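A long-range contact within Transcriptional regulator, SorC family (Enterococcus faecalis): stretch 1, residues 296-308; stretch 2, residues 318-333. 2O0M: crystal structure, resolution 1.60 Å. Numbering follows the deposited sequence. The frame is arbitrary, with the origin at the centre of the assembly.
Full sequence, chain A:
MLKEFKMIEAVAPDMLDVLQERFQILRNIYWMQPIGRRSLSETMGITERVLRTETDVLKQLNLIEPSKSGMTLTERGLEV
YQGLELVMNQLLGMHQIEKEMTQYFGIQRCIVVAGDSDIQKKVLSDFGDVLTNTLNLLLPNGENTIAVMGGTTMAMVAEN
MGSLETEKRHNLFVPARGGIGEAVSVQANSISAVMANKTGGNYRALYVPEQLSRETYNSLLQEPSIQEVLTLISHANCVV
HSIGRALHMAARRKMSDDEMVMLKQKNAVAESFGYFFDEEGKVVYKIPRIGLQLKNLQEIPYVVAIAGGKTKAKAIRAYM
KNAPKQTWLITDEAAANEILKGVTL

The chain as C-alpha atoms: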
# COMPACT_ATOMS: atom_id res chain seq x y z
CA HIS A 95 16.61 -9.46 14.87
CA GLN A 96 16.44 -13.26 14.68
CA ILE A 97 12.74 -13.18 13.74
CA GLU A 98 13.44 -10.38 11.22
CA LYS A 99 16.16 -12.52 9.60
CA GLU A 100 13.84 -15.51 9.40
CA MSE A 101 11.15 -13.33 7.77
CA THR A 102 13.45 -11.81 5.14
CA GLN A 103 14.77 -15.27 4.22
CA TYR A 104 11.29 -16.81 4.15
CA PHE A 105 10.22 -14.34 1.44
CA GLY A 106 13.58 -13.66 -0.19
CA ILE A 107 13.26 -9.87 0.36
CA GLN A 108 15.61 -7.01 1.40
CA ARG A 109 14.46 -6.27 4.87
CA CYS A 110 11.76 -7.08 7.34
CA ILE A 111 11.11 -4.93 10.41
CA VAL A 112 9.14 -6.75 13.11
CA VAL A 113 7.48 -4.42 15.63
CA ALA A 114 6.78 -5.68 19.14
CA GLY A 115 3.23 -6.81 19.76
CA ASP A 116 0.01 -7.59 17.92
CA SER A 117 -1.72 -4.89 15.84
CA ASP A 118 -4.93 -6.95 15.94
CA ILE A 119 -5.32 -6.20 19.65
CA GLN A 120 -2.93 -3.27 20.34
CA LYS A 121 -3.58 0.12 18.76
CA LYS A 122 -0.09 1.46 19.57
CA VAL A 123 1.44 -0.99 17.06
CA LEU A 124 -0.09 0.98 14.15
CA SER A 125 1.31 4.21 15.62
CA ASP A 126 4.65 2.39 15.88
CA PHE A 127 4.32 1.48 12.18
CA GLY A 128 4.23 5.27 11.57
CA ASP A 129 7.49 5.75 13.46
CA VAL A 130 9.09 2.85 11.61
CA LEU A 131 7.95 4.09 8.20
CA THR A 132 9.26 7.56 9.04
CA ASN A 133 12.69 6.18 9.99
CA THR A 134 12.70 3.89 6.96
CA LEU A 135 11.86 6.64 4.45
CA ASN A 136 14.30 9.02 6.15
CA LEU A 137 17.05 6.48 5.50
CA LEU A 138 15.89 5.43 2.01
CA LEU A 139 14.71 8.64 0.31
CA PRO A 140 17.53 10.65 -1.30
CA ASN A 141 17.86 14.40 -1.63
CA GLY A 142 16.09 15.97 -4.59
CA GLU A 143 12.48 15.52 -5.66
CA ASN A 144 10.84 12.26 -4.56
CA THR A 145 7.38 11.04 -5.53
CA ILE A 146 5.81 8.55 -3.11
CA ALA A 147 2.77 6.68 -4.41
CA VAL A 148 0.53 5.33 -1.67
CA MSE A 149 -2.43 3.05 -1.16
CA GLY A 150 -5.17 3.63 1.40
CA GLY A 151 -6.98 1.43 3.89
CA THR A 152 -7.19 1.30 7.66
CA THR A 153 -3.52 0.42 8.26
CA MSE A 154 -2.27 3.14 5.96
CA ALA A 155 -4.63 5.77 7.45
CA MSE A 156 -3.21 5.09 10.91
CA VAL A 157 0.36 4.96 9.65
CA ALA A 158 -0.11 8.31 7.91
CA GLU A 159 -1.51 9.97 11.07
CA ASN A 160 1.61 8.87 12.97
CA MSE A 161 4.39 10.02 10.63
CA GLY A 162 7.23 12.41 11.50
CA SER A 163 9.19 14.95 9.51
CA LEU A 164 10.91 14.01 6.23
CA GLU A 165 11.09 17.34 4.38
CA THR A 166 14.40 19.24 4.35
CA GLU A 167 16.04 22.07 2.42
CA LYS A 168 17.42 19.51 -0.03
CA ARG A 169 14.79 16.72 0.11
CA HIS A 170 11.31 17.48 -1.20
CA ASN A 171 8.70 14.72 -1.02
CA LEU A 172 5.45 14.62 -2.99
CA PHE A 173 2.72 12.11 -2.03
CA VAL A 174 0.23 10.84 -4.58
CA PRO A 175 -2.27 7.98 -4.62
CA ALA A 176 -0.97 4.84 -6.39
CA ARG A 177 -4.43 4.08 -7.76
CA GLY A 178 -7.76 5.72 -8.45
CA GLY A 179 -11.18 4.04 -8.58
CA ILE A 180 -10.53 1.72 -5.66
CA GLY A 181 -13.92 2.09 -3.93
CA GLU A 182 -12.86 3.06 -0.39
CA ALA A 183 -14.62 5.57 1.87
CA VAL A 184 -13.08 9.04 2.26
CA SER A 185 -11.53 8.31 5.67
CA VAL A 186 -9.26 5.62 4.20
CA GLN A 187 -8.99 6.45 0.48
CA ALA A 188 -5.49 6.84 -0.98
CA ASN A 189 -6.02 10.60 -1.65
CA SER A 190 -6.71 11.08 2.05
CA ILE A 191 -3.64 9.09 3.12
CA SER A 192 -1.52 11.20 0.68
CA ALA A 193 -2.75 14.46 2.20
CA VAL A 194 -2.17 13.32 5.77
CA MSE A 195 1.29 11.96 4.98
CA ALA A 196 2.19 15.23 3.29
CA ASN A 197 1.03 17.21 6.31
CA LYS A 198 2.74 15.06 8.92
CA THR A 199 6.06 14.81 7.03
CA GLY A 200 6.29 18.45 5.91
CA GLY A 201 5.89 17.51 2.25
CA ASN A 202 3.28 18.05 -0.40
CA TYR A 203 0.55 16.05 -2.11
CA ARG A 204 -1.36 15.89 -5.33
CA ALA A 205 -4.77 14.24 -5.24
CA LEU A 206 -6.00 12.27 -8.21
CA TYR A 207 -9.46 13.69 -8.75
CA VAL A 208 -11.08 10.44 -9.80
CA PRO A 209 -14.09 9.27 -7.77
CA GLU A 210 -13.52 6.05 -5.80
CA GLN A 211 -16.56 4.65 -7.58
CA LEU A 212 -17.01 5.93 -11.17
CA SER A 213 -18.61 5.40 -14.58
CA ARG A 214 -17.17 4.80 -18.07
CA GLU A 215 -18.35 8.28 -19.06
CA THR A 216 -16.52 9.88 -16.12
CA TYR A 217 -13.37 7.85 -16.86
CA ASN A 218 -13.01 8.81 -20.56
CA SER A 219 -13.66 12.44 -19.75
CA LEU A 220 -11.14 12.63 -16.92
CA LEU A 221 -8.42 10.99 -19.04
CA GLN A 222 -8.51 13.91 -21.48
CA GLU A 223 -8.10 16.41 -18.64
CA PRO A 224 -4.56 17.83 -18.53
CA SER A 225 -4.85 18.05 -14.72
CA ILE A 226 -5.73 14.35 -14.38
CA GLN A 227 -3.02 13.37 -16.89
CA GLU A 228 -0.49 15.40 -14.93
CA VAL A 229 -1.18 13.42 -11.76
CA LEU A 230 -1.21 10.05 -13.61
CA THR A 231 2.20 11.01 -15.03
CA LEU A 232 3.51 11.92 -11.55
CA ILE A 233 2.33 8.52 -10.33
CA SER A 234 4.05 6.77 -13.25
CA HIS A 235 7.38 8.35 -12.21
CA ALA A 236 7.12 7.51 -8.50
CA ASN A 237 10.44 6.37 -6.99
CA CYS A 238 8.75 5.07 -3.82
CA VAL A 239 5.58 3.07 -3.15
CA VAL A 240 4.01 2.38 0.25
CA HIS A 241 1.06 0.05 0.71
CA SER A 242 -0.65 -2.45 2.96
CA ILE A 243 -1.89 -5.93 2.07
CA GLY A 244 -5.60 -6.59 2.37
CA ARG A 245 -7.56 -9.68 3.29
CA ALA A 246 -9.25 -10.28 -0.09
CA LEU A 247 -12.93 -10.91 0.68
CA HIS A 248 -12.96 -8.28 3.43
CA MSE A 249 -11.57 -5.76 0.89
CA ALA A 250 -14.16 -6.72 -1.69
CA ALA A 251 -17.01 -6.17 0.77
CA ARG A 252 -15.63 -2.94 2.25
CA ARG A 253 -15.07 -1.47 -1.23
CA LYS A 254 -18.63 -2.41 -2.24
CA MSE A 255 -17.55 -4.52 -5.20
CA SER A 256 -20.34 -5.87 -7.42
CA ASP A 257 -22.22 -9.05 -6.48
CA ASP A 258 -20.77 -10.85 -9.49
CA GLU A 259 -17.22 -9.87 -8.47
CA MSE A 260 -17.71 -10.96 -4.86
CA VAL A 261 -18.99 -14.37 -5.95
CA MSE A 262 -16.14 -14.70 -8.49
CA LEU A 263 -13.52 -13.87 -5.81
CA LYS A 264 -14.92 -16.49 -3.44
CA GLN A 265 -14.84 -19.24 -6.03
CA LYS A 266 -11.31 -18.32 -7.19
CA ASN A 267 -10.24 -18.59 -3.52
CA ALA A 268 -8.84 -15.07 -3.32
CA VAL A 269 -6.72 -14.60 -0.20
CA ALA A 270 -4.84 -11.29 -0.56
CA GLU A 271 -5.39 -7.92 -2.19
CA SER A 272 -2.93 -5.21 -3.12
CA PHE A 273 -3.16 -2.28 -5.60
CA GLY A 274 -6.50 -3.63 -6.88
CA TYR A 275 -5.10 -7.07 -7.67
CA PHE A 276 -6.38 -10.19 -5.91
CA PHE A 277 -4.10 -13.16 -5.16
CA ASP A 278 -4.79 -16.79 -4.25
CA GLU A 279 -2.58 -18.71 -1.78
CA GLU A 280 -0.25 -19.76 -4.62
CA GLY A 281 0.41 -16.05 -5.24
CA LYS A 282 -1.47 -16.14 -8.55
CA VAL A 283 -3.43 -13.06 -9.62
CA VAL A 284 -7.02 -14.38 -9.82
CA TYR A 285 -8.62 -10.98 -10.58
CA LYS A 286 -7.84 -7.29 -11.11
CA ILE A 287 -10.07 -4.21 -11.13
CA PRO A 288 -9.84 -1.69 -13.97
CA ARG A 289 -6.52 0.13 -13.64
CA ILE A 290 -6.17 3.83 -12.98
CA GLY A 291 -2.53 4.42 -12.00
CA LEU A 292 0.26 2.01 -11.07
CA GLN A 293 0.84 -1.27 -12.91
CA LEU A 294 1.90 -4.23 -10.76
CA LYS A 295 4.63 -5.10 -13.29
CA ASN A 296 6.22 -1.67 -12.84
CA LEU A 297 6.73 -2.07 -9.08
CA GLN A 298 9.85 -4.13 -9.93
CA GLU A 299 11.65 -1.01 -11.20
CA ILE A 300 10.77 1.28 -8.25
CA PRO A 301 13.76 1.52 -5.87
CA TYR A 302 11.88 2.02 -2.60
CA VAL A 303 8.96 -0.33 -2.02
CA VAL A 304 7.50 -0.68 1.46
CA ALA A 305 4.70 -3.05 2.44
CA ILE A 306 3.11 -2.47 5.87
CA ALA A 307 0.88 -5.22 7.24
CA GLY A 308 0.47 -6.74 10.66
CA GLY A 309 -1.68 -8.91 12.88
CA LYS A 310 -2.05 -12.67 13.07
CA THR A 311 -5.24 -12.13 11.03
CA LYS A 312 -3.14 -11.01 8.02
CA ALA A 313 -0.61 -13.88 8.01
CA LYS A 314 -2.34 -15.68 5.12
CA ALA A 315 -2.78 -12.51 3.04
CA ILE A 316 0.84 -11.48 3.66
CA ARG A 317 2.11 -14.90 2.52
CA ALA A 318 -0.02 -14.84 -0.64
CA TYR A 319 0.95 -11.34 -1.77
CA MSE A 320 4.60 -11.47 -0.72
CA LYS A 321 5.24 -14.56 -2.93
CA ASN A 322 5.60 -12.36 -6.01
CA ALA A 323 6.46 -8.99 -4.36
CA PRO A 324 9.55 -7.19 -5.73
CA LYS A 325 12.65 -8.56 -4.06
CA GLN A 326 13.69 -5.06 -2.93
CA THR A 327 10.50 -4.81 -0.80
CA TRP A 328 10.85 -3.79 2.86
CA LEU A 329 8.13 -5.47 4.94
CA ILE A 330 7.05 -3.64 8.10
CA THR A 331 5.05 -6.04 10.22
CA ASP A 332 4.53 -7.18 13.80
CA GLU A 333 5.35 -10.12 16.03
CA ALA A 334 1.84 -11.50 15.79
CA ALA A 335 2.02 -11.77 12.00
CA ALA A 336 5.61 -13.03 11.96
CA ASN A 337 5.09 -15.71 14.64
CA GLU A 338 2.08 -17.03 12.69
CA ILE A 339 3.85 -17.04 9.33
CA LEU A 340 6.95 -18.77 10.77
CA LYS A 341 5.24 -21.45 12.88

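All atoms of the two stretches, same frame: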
# COMPACT_ATOMS: atom_id res chain seq x y z
N ASN A 296 5.28 -2.78 -12.95
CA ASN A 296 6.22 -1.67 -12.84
C ASN A 296 6.76 -1.46 -11.43
O ASN A 296 7.70 -0.70 -11.24
CB ASN A 296 5.60 -0.38 -13.37
CG ASN A 296 5.38 -0.41 -14.88
OD1 ASN A 296 6.08 -1.11 -15.63
ND2 ASN A 296 4.41 0.36 -15.33
N LEU A 297 6.18 -2.14 -10.44
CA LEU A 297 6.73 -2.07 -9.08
C LEU A 297 8.18 -2.52 -9.04
O LEU A 297 8.96 -1.99 -8.27
CB LEU A 297 5.94 -2.94 -8.10
CG LEU A 297 4.64 -2.42 -7.53
CD1 LEU A 297 4.17 -3.42 -6.49
CD2 LEU A 297 4.83 -1.04 -6.90
N GLN A 298 8.51 -3.51 -9.88
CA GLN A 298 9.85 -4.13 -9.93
C GLN A 298 10.96 -3.10 -10.15
O GLN A 298 12.07 -3.25 -9.64
CB GLN A 298 9.91 -5.18 -11.06
CG GLN A 298 8.78 -6.23 -11.02
CD GLN A 298 8.90 -7.21 -9.85
OE1 GLN A 298 7.90 -7.54 -9.19
NE2 GLN A 298 10.12 -7.68 -9.59
N GLU A 299 10.65 -2.03 -10.89
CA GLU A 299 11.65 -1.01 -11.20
C GLU A 299 11.70 0.15 -10.20
O GLU A 299 12.55 1.02 -10.33
CB GLU A 299 11.44 -0.48 -12.62
CG GLU A 299 12.33 -1.14 -13.69
CD GLU A 299 12.30 -2.66 -13.68
OE1 GLU A 299 11.26 -3.26 -14.03
OE2 GLU A 299 13.35 -3.26 -13.33
N ILE A 300 10.81 0.17 -9.21
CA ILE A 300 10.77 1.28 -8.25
C ILE A 300 11.75 0.95 -7.12
O ILE A 300 11.66 -0.11 -6.53
CB ILE A 300 9.34 1.48 -7.69
CG1 ILE A 300 8.41 1.91 -8.84
CG2 ILE A 300 9.32 2.52 -6.60
CD1 ILE A 300 6.98 2.00 -8.46
N PRO A 301 12.72 1.85 -6.85
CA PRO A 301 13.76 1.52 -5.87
C PRO A 301 13.26 1.26 -4.46
O PRO A 301 13.76 0.35 -3.80
CB PRO A 301 14.71 2.74 -5.89
CG PRO A 301 14.04 3.77 -6.66
CD PRO A 301 12.93 3.17 -7.47
N TYR A 302 12.27 2.03 -4.01
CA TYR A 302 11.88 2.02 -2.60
C TYR A 302 10.43 1.55 -2.48
O TYR A 302 9.50 2.28 -2.81
CB TYR A 302 12.11 3.40 -1.97
CG TYR A 302 13.49 3.92 -2.28
CD1 TYR A 302 14.62 3.20 -1.90
CD2 TYR A 302 13.68 5.07 -3.03
CE1 TYR A 302 15.90 3.65 -2.21
CE2 TYR A 302 14.95 5.53 -3.35
CZ TYR A 302 16.06 4.81 -2.95
OH TYR A 302 17.34 5.27 -3.26
N VAL A 303 10.26 0.30 -2.07
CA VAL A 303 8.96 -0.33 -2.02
C VAL A 303 8.77 -0.82 -0.60
O VAL A 303 9.57 -1.61 -0.13
CB VAL A 303 8.85 -1.50 -3.02
CG1 VAL A 303 7.47 -2.14 -2.93
CG2 VAL A 303 9.10 -1.01 -4.44
N VAL A 304 7.72 -0.35 0.06
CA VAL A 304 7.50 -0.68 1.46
C VAL A 304 6.09 -1.19 1.62
O VAL A 304 5.13 -0.46 1.34
CB VAL A 304 7.73 0.55 2.37
CG1 VAL A 304 7.61 0.14 3.84
CG2 VAL A 304 9.09 1.18 2.11
N ALA A 305 5.97 -2.44 2.07
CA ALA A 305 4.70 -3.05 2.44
C ALA A 305 4.56 -2.98 3.96
O ALA A 305 5.49 -3.30 4.71
CB ALA A 305 4.65 -4.48 2.00
N ILE A 306 3.37 -2.58 4.43
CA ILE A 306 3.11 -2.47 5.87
C ILE A 306 1.87 -3.27 6.17
O ILE A 306 0.78 -2.91 5.75
CB ILE A 306 2.87 -1.00 6.29
CG1 ILE A 306 4.02 -0.11 5.82
CG2 ILE A 306 2.71 -0.91 7.80
CD1 ILE A 306 3.85 1.37 6.19
N ALA A 307 2.01 -4.34 6.94
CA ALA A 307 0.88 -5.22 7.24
C ALA A 307 1.20 -6.04 8.46
O ALA A 307 2.27 -6.65 8.55
CB ALA A 307 0.55 -6.11 6.06
N GLY A 308 0.26 -6.05 9.39
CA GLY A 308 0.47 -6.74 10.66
C GLY A 308 -0.77 -7.45 11.13
O GLY A 308 -1.85 -7.33 10.53
N ALA A 318 0.46 -14.71 0.73
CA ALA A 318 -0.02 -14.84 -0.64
C ALA A 318 0.48 -13.70 -1.52
O ALA A 318 0.88 -13.92 -2.67
CB ALA A 318 -1.54 -14.90 -0.67
N TYR A 319 0.46 -12.48 -0.99
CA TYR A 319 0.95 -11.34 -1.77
C TYR A 319 2.47 -11.38 -1.87
O TYR A 319 3.03 -11.13 -2.93
CB TYR A 319 0.52 -9.98 -1.18
CG TYR A 319 1.29 -8.89 -1.88
CD1 TYR A 319 0.94 -8.48 -3.17
CD2 TYR A 319 2.43 -8.34 -1.30
CE1 TYR A 319 1.69 -7.52 -3.85
CE2 TYR A 319 3.17 -7.38 -1.97
CZ TYR A 319 2.81 -6.97 -3.23
OH TYR A 319 3.57 -6.01 -3.89
N MSE A 320 3.15 -11.65 -0.76
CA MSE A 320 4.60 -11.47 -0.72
C MSE A 320 5.34 -12.45 -1.64
O MSE A 320 6.50 -12.20 -2.00
CB MSE A 320 5.12 -11.53 0.72
CG MSE A 320 4.68 -10.34 1.58
SE MSE A 320 5.43 -8.64 1.03
CE MSE A 320 7.27 -9.18 1.03
N LYS A 321 4.66 -13.53 -2.05
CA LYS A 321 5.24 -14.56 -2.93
C LYS A 321 5.87 -13.97 -4.17
O LYS A 321 6.99 -14.37 -4.56
CB LYS A 321 4.19 -15.59 -3.34
CG LYS A 321 4.07 -16.72 -2.37
CD LYS A 321 3.11 -17.78 -2.87
CE LYS A 321 3.24 -19.05 -2.05
NZ LYS A 321 2.20 -20.06 -2.38
N ASN A 322 5.16 -13.02 -4.79
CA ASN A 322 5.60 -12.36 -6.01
C ASN A 322 5.93 -10.86 -5.86
O ASN A 322 6.05 -10.16 -6.86
CB ASN A 322 4.54 -12.55 -7.12
CG ASN A 322 3.31 -11.62 -6.97
OD1 ASN A 322 3.14 -10.89 -5.97
ND2 ASN A 322 2.44 -11.66 -7.98
N ALA A 323 6.06 -10.38 -4.62
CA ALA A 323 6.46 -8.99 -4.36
C ALA A 323 7.88 -8.74 -4.89
O ALA A 323 8.68 -9.68 -4.93
CB ALA A 323 6.40 -8.68 -2.89
N PRO A 324 8.20 -7.48 -5.27
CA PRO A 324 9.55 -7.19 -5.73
C PRO A 324 10.56 -7.53 -4.65
O PRO A 324 10.29 -7.30 -3.48
CB PRO A 324 9.53 -5.67 -5.95
CG PRO A 324 8.11 -5.37 -6.21
CD PRO A 324 7.35 -6.28 -5.31
N LYS A 325 11.70 -8.07 -5.05
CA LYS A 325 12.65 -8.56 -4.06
C LYS A 325 13.25 -7.44 -3.21
O LYS A 325 13.73 -7.70 -2.11
CB LYS A 325 13.75 -9.41 -4.72
CG LYS A 325 13.23 -10.70 -5.34
CD LYS A 325 12.17 -11.37 -4.47
CE LYS A 325 11.99 -12.81 -4.79
NZ LYS A 325 11.14 -13.43 -3.75
N GLN A 326 13.19 -6.21 -3.69
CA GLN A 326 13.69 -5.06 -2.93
C GLN A 326 12.72 -4.59 -1.84
O GLN A 326 13.05 -3.68 -1.09
CB GLN A 326 14.03 -3.88 -3.84
CG GLN A 326 12.84 -3.18 -4.50
CD GLN A 326 12.51 -3.74 -5.86
OE1 GLN A 326 12.70 -4.93 -6.12
NE2 GLN A 326 12.01 -2.88 -6.76
N THR A 327 11.54 -5.21 -1.76
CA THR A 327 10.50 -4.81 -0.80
C THR A 327 11.03 -4.83 0.64
O THR A 327 11.75 -5.74 1.04
CB THR A 327 9.25 -5.72 -0.91
OG1 THR A 327 8.67 -5.61 -2.22
CG2 THR A 327 8.18 -5.35 0.12
N TRP A 328 10.70 -3.79 1.41
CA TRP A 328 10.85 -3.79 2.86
C TRP A 328 9.47 -4.12 3.42
O TRP A 328 8.49 -3.47 3.06
CB TRP A 328 11.27 -2.42 3.38
CG TRP A 328 12.69 -2.02 3.12
CD1 TRP A 328 13.34 -2.04 1.93
CD2 TRP A 328 13.61 -1.49 4.08
NE1 TRP A 328 14.64 -1.58 2.10
CE2 TRP A 328 14.82 -1.24 3.41
CE3 TRP A 328 13.53 -1.22 5.45
CZ2 TRP A 328 15.94 -0.72 4.05
CZ3 TRP A 328 14.66 -0.70 6.09
CH2 TRP A 328 15.83 -0.46 5.38
N LEU A 329 9.39 -5.12 4.30
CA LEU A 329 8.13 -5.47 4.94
C LEU A 329 8.16 -4.99 6.38
O LEU A 329 9.00 -5.44 7.17
CB LEU A 329 7.88 -6.98 4.90
CG LEU A 329 6.65 -7.48 5.68
CD1 LEU A 329 5.36 -6.90 5.13
CD2 LEU A 329 6.59 -9.00 5.67
N ILE A 330 7.26 -4.07 6.71
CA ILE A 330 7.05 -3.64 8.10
C ILE A 330 5.86 -4.42 8.63
O ILE A 330 4.77 -4.35 8.07
CB ILE A 330 6.76 -2.14 8.22
CG1 ILE A 330 7.93 -1.34 7.64
CG2 ILE A 330 6.48 -1.77 9.69
CD1 ILE A 330 7.70 0.14 7.53
N THR A 331 6.07 -5.17 9.70
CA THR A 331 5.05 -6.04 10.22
C THR A 331 5.18 -6.12 11.75
O THR A 331 5.96 -5.38 12.36
CB THR A 331 5.14 -7.43 9.55
OG1 THR A 331 3.98 -8.22 9.84
CG2 THR A 331 6.42 -8.18 9.93
N ASP A 332 4.43 -7.02 12.35
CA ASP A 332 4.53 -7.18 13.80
C ASP A 332 4.79 -8.62 14.20
O ASP A 332 4.81 -9.52 13.37
CB ASP A 332 3.32 -6.57 14.53
CG ASP A 332 1.99 -7.16 14.09
OD1 ASP A 332 1.96 -8.26 13.53
OD2 ASP A 332 0.96 -6.49 14.35
N GLU A 333 5.05 -8.81 15.49
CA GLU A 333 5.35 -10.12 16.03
C GLU A 333 4.21 -11.09 15.80
O GLU A 333 4.44 -12.26 15.52
CB GLU A 333 5.63 -10.04 17.54
CG GLU A 333 6.98 -9.45 17.92
CD GLU A 333 7.27 -9.59 19.42
OE1 GLU A 333 6.52 -9.01 20.23
OE2 GLU A 333 8.25 -10.28 19.79
O HOH W 1 11.79 -8.64 -7.87
O HOH W 2 12.71 -1.00 -1.48

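Two parallel strands cannot be joined by a tight hairpin, so the chain must travel further between them, and here the segments leading into the strands touch as well. The contact between residues 296-308 and 318-333 of this SorC-family regulator illustrates how side chains and backbone both contribute to the contact.

The approach begins at L297, whose CA-to-CB bond points toward the second stretch. Its CB lies 3.8 Å from CG of P324, and its CD1 lies 3.7 Å from OH of Y319, so the leucine packs against both the proline ring and the end of the tyrosine. Q298 points away at its CB, yet its side chain bends back until OE1 is 3.7 Å from P324 CG.

The loop that follows is tied to the second stretch by the amide of Q326. NE2 of Q326 donates to Q298 O at 2.9 Å and to I300 O at 2.8 Å; with two protons on one nitrogen, the glutamine clasps two carbonyls of the first stretch just before its strand begins. A second link runs through a water: it accepts from V303 N at 2.8 Å and lies 2.9 Å from P301 O and 2.7 Å from Q326 O.

At V303 the direct backbone pairing starts. V303 O accepts from W328 N at 2.9 Å, while V303 CG1 lies 3.7 Å from OG1 of T327. That hydroxyl donates to P324 O at 2.7 Å, within the type I turn from P324 to T327 that delivers the chain to the second strand.

From here the ladder follows the parallel pattern, in which one residue bonds through both its N and its O to two residues that flank its partner. A305 N donates to W328 O at 2.9 Å, and A305 O accepts from I330 N at 2.8 Å, so A305 straddles L329. The strand directions differ by only 18°. Side chains alternate accordingly: V304 and I306 share a face with W328 and I330, where V304 CG1 meets I330 CD1 at 3.7 Å, and I306 CG1 lies 4.1 Å from the same CD1. On the other face, A305 CB lies 4.0 Å from L329 CD1 and 4.3 Å from SE of selenomethionine M320.

A307 N donates to I330 O at 3.0 Å, and A307 O then accepts from the side chain of T331, whose OG1 is 2.7 Å away. At G308, CA sits 3.6 Å from D332 OD1; an ideal CB here would clash with D332 OD2, at 2.7 Å.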